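Local coordinates for peroxiredoxin (Clostridioides difficile, PDB 6TSB), which probably reduces peroxides through its peroxiredoxin part and hydrolyses chitin through its C-terminal glycoside hydrolase family 18 domain, the part in this structure, at residues Y207-G212 against Q222-D227; N217-Q222 against G262-T267. All blocks are in the same frame, centred on the assembly; numbering follows the deposited sequence.

In the fold
Both contacts lie at the C-terminal ends of two neighbouring parallel strands, 201-204 and 254-264, the sixth and seventh of a TIM barrel of the family 18 type. Three of the four segments come from the long loop joining strand 201-204 to helix 237-246; the fourth, 262-267, ends strand 254-264. Along the chain the order is 207-212, 217-222, 222-227, 262-267, with Q222 shared. Their centres are about 8 Å apart, and the D208-R263 salt bridge joins them. Both also touch a second subunit. W332 of that subunit, from its strand 328-332, packs on Y207, consistent with exchange of the last barrel strand.

Interaction 1 of 2, residues Y207-G212 against Q222-D227; sequences YDFTAG and QANLFD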
# COMPACT_ATOMS: atom_id res chain seq x y z
N TYR A 207 3.44 1.28 -23.06
CA TYR A 207 4.50 0.91 -22.09
C TYR A 207 5.86 1.18 -22.73
O TYR A 207 5.89 1.75 -23.82
CB TYR A 207 4.36 -0.54 -21.62
CG TYR A 207 4.10 -1.56 -22.70
CD1 TYR A 207 5.13 -2.06 -23.49
CD2 TYR A 207 2.82 -2.04 -22.92
CE1 TYR A 207 4.88 -3.01 -24.47
CE2 TYR A 207 2.56 -2.97 -23.91
CZ TYR A 207 3.59 -3.45 -24.69
OH TYR A 207 3.30 -4.34 -25.67
N ASP A 208 6.93 0.89 -22.01
CA ASP A 208 8.33 1.14 -22.45
C ASP A 208 8.59 2.64 -22.66
O ASP A 208 9.58 2.95 -23.34
CB ASP A 208 8.67 0.36 -23.72
CG ASP A 208 9.02 -1.09 -23.46
OD1 ASP A 208 9.51 -1.39 -22.36
OD2 ASP A 208 8.82 -1.91 -24.39
N PHE A 209 7.82 3.55 -22.05
CA PHE A 209 8.05 5.01 -22.19
C PHE A 209 9.53 5.34 -21.93
O PHE A 209 10.04 6.26 -22.61
CB PHE A 209 7.08 5.83 -21.32
CG PHE A 209 5.60 5.63 -21.61
CD1 PHE A 209 5.16 5.04 -22.78
CD2 PHE A 209 4.65 6.02 -20.69
CE1 PHE A 209 3.80 4.87 -23.03
CE2 PHE A 209 3.29 5.84 -20.93
CZ PHE A 209 2.87 5.27 -22.10
N THR A 210 10.23 4.60 -21.05
CA THR A 210 11.64 4.90 -20.63
C THR A 210 12.69 3.99 -21.29
O THR A 210 13.87 4.11 -20.91
CB THR A 210 11.82 4.80 -19.12
OG1 THR A 210 11.33 3.52 -18.71
CG2 THR A 210 11.12 5.91 -18.38
N ALA A 211 12.30 3.15 -22.24
CA ALA A 211 13.17 2.19 -22.98
C ALA A 211 14.33 2.89 -23.71
O ALA A 211 15.33 2.21 -23.99
CB ALA A 211 12.33 1.38 -23.93
N GLY A 212 14.23 4.18 -24.04
CA GLY A 212 15.31 4.92 -24.74
C GLY A 212 16.09 5.89 -23.85
O GLY A 212 16.95 6.60 -24.41
N GLN A 222 7.26 4.00 -16.92
CA GLN A 222 7.28 3.36 -18.26
C GLN A 222 5.86 3.34 -18.84
O GLN A 222 5.79 3.28 -20.08
CB GLN A 222 7.88 1.95 -18.17
CG GLN A 222 6.94 0.89 -17.60
CD GLN A 222 7.14 -0.49 -18.21
OE1 GLN A 222 7.43 -0.62 -19.40
NE2 GLN A 222 6.97 -1.54 -17.42
N ALA A 223 4.81 3.37 -18.01
CA ALA A 223 3.39 3.15 -18.40
C ALA A 223 2.40 4.01 -17.57
O ALA A 223 1.25 3.57 -17.30
CB ALA A 223 3.06 1.69 -18.29
N ASN A 224 2.79 5.25 -17.24
CA ASN A 224 1.93 6.20 -16.48
C ASN A 224 0.60 6.36 -17.21
O ASN A 224 0.61 6.59 -18.43
CB ASN A 224 2.67 7.51 -16.20
CG ASN A 224 3.21 8.19 -17.44
OD1 ASN A 224 4.33 7.90 -17.89
ND2 ASN A 224 2.46 9.17 -17.93
N LEU A 225 -0.53 6.18 -16.52
CA LEU A 225 -1.84 6.33 -17.19
C LEU A 225 -2.08 7.83 -17.46
O LEU A 225 -2.47 8.16 -18.60
CB LEU A 225 -2.94 5.69 -16.36
CG LEU A 225 -4.36 5.83 -16.91
CD1 LEU A 225 -4.47 5.25 -18.32
CD2 LEU A 225 -5.39 5.19 -15.99
N PHE A 226 -1.74 8.72 -16.52
CA PHE A 226 -1.80 10.20 -16.67
C PHE A 226 -0.42 10.82 -16.41
O PHE A 226 0.48 10.08 -16.03
CB PHE A 226 -2.87 10.78 -15.75
CG PHE A 226 -4.26 10.28 -16.06
CD1 PHE A 226 -4.93 10.72 -17.19
CD2 PHE A 226 -4.91 9.42 -15.21
CE1 PHE A 226 -6.22 10.29 -17.47
CE2 PHE A 226 -6.19 8.97 -15.50
CZ PHE A 226 -6.85 9.41 -16.62
N ASP A 227 -0.25 12.12 -16.67
CA ASP A 227 1.04 12.83 -16.41
C ASP A 227 1.23 13.02 -14.89
O ASP A 227 0.20 13.00 -14.14
CB ASP A 227 1.09 14.18 -17.14
CG ASP A 227 1.24 14.13 -18.66
OD1 ASP A 227 1.75 13.10 -19.17
OD2 ASP A 227 0.84 15.12 -19.32
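The backbone N-H of D208 points at the side-chain carbonyl of Q222, N to OE1 3.1 Å, in a bond bent to 154° at the hydrogen with the donor slightly tilted from the amide plane. D208 and Y207 fit the tyrosine-aspartate pair that follows the sixth barrel strand in family 18 chitinases. The Q222 chain leaves with CG between its backbone N and carbonyl carbon (chi1 77°) and then bends at chi2, which turns CD toward D208. The carboxylate and the amide lie side by side, their planes 36° apart. OD1 of D208 is taken up elsewhere, by the hydroxyl of Y261 and by R263, and a bound PEG comes close to this side chain.

Residues D208 to A211 form a type I turn, closed by A211 N to D208 O at 2.9 Å. Within it, T210 crosses Q222 at about a right angle, its OG1 3.8 Å from Q222 CB. F209 N also bonds to Q222 O, although that oxygen sits too near the F209 ring for its position to be trusted. Beside this, Y207 CB meets A223 CB at 4.2 Å. K317 of the second subunit bonds to A223 O. At the far end N224 brings OD1 to the edge of the F209 ring, 3.4 Å from CD2, while its ND2 donates to F226 O at 2.9 Å from above that carbonyl's plane.

Interaction 2 of 2, residues N217-Q222 against G262-T267; sequences NGRKHQ and GRLGAT
G218 and G265 bring the two backbones almost into touch, CA to CA 3.9 Å, where the end of a 3-10 segment passes the end of strand 254-264. The absence of side chains on both glycines permits this approach, and G265 also takes a positive phi of 62°, which favours glycine. Beyond this point the segments separate, and a water molecule lies between them. It accepts the N-H of G265, N to water 3.0 Å; K220 O at 3.1 Å and, weakly, R263 O are within bonding reach of its protons, which the acceptors around it outnumber.

Two side-chain pairs flank the water. On one flank L264 directs CD1 to the aliphatic part of R219, CD1 to CG 3.7 Å, the two chains crossing obliquely; chi1 (-176°) puts the leucine CG anti to its backbone N, and the second torsion turns CD1 to R219. F304 and A305 of the second subunit pack against this pair. On the other flank the Q222 side chain crosses that of R263 at about a right angle. Its CD lies 4.0 Å from R263 CB, NE2 faces the strand backbone 3.9 Å from R263 N, and OE1, which takes its hydrogen bond from the D208 backbone N-H, lies near the edge of the guanidinium, whose plane is turned 80° from the amide.

The R263 chain bends at chi3, and NH1 donates almost straight to G265 O, 3.0 Å away and in the guanidinium plane, tying the arginine tip to a carbonyl just past the strand. Its NE makes the salt bridge to D208. From G265 the chain turns back into strand 268-271, with G262 and R270 paired through their backbones. The loop after the sixth strand of a family 18 TIM barrel thus packs against the hairpin that strand 254-264, the seventh, makes with 268-271.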
# COMPACT_ATOMS: atom_id res chain seq x y z
N ASN A 217 16.50 10.98 -16.56
CA ASN A 217 15.23 10.77 -17.31
C ASN A 217 14.96 9.26 -17.50
O ASN A 217 13.85 8.92 -17.97
CB ASN A 217 15.22 11.54 -18.63
CG ASN A 217 14.36 12.79 -18.58
OD1 ASN A 217 13.51 12.94 -17.71
ND2 ASN A 217 14.57 13.68 -19.53
N GLY A 218 15.89 8.39 -17.12
CA GLY A 218 15.67 6.93 -17.09
C GLY A 218 14.79 6.49 -15.93
O GLY A 218 14.09 5.46 -16.07
N ARG A 219 14.84 7.21 -14.80
CA ARG A 219 14.20 6.81 -13.51
C ARG A 219 12.80 7.42 -13.43
O ARG A 219 12.48 8.06 -12.41
CB ARG A 219 15.06 7.23 -12.32
CG ARG A 219 16.34 6.42 -12.14
CD ARG A 219 17.20 6.97 -11.02
NE ARG A 219 18.03 8.08 -11.49
CZ ARG A 219 19.35 8.20 -11.31
NH1 ARG A 219 19.99 9.25 -11.80
NH2 ARG A 219 20.01 7.28 -10.63
N LYS A 220 11.99 7.22 -14.46
CA LYS A 220 10.60 7.72 -14.54
C LYS A 220 9.69 6.51 -14.77
O LYS A 220 10.25 5.40 -14.90
CB LYS A 220 10.49 8.76 -15.66
CG LYS A 220 11.57 9.83 -15.72
CD LYS A 220 11.62 10.75 -14.51
CE LYS A 220 11.74 12.22 -14.87
NZ LYS A 220 10.41 12.87 -14.88
N HIS A 221 8.37 6.72 -14.83
CA HIS A 221 7.37 5.68 -15.18
C HIS A 221 7.47 5.30 -16.66
O HIS A 221 7.70 6.20 -17.51
CB HIS A 221 5.94 6.13 -14.90
CG HIS A 221 5.73 6.63 -13.52
ND1 HIS A 221 6.04 5.87 -12.42
CD2 HIS A 221 5.25 7.80 -13.07
CE1 HIS A 221 5.75 6.55 -11.34
NE2 HIS A 221 5.25 7.74 -11.71
N GLN A 222 7.26 4.00 -16.92
CA GLN A 222 7.28 3.36 -18.26
C GLN A 222 5.86 3.34 -18.84
O GLN A 222 5.79 3.28 -20.08
CB GLN A 222 7.88 1.95 -18.17
CG GLN A 222 6.94 0.89 -17.60
CD GLN A 222 7.14 -0.49 -18.21
OE1 GLN A 222 7.43 -0.62 -19.40
NE2 GLN A 222 6.97 -1.54 -17.42
N GLY A 262 8.56 -5.04 -15.11
CA GLY A 262 9.04 -3.75 -14.59
C GLY A 262 10.20 -3.26 -15.41
O GLY A 262 10.92 -4.12 -15.93
N ARG A 263 10.37 -1.94 -15.54
CA ARG A 263 11.53 -1.33 -16.24
C ARG A 263 12.08 -0.19 -15.39
O ARG A 263 11.28 0.44 -14.68
CB ARG A 263 11.12 -0.85 -17.63
CG ARG A 263 12.17 0.03 -18.31
CD ARG A 263 11.79 0.50 -19.71
NE ARG A 263 11.59 -0.57 -20.68
CZ ARG A 263 12.56 -1.24 -21.30
NH1 ARG A 263 13.83 -0.97 -21.07
NH2 ARG A 263 12.25 -2.19 -22.16
N LEU A 264 13.40 0.02 -15.46
CA LEU A 264 14.13 1.22 -14.99
C LEU A 264 15.07 1.65 -16.13
O LEU A 264 16.15 1.03 -16.30
CB LEU A 264 14.89 0.90 -13.69
CG LEU A 264 15.63 2.06 -13.03
CD1 LEU A 264 14.66 3.09 -12.49
CD2 LEU A 264 16.56 1.56 -11.92
N GLY A 265 14.63 2.61 -16.94
CA GLY A 265 15.36 3.14 -18.10
C GLY A 265 15.61 2.06 -19.14
O GLY A 265 14.97 1.03 -19.08
N ALA A 266 16.55 2.30 -20.05
CA ALA A 266 16.89 1.40 -21.18
C ALA A 266 17.53 0.11 -20.64
O ALA A 266 17.46 -0.91 -21.33
CB ALA A 266 17.80 2.10 -22.16
N THR A 267 18.13 0.16 -19.45
CA THR A 267 19.15 -0.80 -18.98
C THR A 267 18.46 -2.06 -18.45
O THR A 267 18.76 -3.14 -18.97
CB THR A 267 20.08 -0.13 -17.96
OG1 THR A 267 20.51 1.09 -18.56
CG2 THR A 267 21.27 -0.98 -17.56
O HOH W 1 11.80 3.02 -16.09